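Local coordinates for protein aminofutalosine deaminase (Helicobacter pylori, PDB 7LKK) that deaminates aminofutalosine in the menaquinone pathway as a metal-dependent hydrolase of the amidohydrolase family, at residues L374-G377 and K383-D386. Residues are numbered along the deposited sequence; the frame is centred on the assembly and turned at random.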
# COMPACT_ATOMS: atom_id res chain seq x y z
N LEU A 374 -9.06 -13.38 23.70
CA LEU A 374 -8.94 -14.65 23.00
C LEU A 374 -7.68 -15.36 23.47
O LEU A 374 -6.69 -14.70 23.76
CB LEU A 374 -8.83 -14.34 21.49
CG LEU A 374 -10.04 -14.36 20.54
CD1 LEU A 374 -10.47 -15.71 19.98
CD2 LEU A 374 -11.20 -13.84 21.47
N ASN A 375 -7.69 -16.70 23.53
CA ASN A 375 -6.52 -17.46 24.04
C ASN A 375 -5.62 -17.91 22.89
O ASN A 375 -5.33 -19.09 22.69
CB ASN A 375 -6.95 -18.65 24.89
CG ASN A 375 -5.78 -19.36 25.54
OD1 ASN A 375 -4.81 -18.72 25.94
ND2 ASN A 375 -5.88 -20.68 25.67
N ASN A 376 -5.18 -16.93 22.11
CA ASN A 376 -4.37 -17.22 20.94
C ASN A 376 -3.48 -16.01 20.66
O ASN A 376 -3.15 -15.25 21.57
CB ASN A 376 -5.29 -17.59 19.76
CG ASN A 376 -6.28 -16.48 19.41
OD1 ASN A 376 -6.20 -15.37 19.92
ND2 ASN A 376 -7.21 -16.80 18.52
N GLY A 377 -3.08 -15.87 19.40
CA GLY A 377 -2.23 -14.78 18.98
C GLY A 377 -0.77 -14.93 19.33
O GLY A 377 0.01 -14.00 19.09
N LYS A 383 -1.87 -22.09 24.81
CA LYS A 383 -2.66 -21.26 23.91
C LYS A 383 -3.36 -22.13 22.87
O LYS A 383 -2.99 -23.29 22.65
CB LYS A 383 -1.78 -20.22 23.21
CG LYS A 383 -1.05 -19.29 24.16
CD LYS A 383 -1.84 -18.02 24.41
CE LYS A 383 -1.17 -17.15 25.46
NZ LYS A 383 -2.07 -16.06 25.93
N ARG A 384 -4.38 -21.57 22.23
CA ARG A 384 -5.07 -22.28 21.17
C ARG A 384 -4.11 -22.59 20.02
O ARG A 384 -3.20 -21.83 19.72
CB ARG A 384 -6.25 -21.46 20.65
CG ARG A 384 -7.41 -21.33 21.62
CD ARG A 384 -8.48 -20.42 21.03
NE ARG A 384 -8.70 -20.71 19.62
CZ ARG A 384 -9.65 -21.52 19.16
NH1 ARG A 384 -10.47 -22.13 20.01
NH2 ARG A 384 -9.77 -21.73 17.86
N ALA A 385 -4.34 -23.74 19.38
CA ALA A 385 -3.56 -24.14 18.21
C ALA A 385 -4.12 -23.48 16.94
O ALA A 385 -4.60 -24.13 16.01
CB ALA A 385 -3.55 -25.66 18.08
N ASP A 386 -4.07 -22.15 16.94
CA ASP A 386 -4.44 -21.34 15.77
C ASP A 386 -3.14 -20.95 15.07
O ASP A 386 -2.46 -20.01 15.49
CB ASP A 386 -5.25 -20.12 16.19
CG ASP A 386 -6.57 -20.49 16.87
OD1 ASP A 386 -7.07 -21.61 16.65
OD2 ASP A 386 -7.10 -19.65 17.63
O HOH W 1 -2.74 -18.53 17.60
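Asn-376 donates through ND2 to Asp-386, with OD2 3.0 Å from that nitrogen. The bond is nearly straight, at 170°. OD2 lies in the plane of the amide and accepts on its anti lone pair; amide and carboxylate planes are turned 68° apart. The same OD2 takes a second bond from Arg-384, whose NE sits 2.8 Å from Asp-386 OD2 at the edge of the guanidinium. Arg-384 NH2 reaches Asp-386 OD1 at 3.0 Å, less straight and tilted from the guanidinium plane. The salt bridge is therefore side-on, one nitrogen to each oxygen. The bend of the arginine chain at chi3 (43°) brings NE and NH2 to the carboxylate two residues on. Outside the two segments, Asn-376 ND2 also bonds Ser-132 OG, and Asp-386 OD1 accepts from the backbone of Gly-418.

The backbones join once directly, through Arg-384 N and Asn-375 O at 2.7 Å. Inverse gamma turns are centred on Asn-375 and Ala-385, one in each segment. A water links Gly-377 N to Asp-386 O.

Packing fills in around these bonds. Arg-384 CG lies 3.2 Å from Asn-375 O, beside the backbone bond to that oxygen. Asn-375 OD1 lies 3.4 Å from CD of Lys-383, whose chain bends at chi2. Asn-375 ND2 bonds Asn-382 O. Leu-374 and Asn-376 rest on strand 152-159.

Both segments belong to the loop between helix 366-371 and strand 387-391, away from the iron and inhibitor site. Strand 387-391 pairs antiparallel with strand 69-80, which Asn-376 and Asp-386 touch at Ile-76 and Ala-74. Asp-386 is buried. Arg-384, Asn-376 and the Gly-418 N-H would together probably favour its ionised form and hold its rotation.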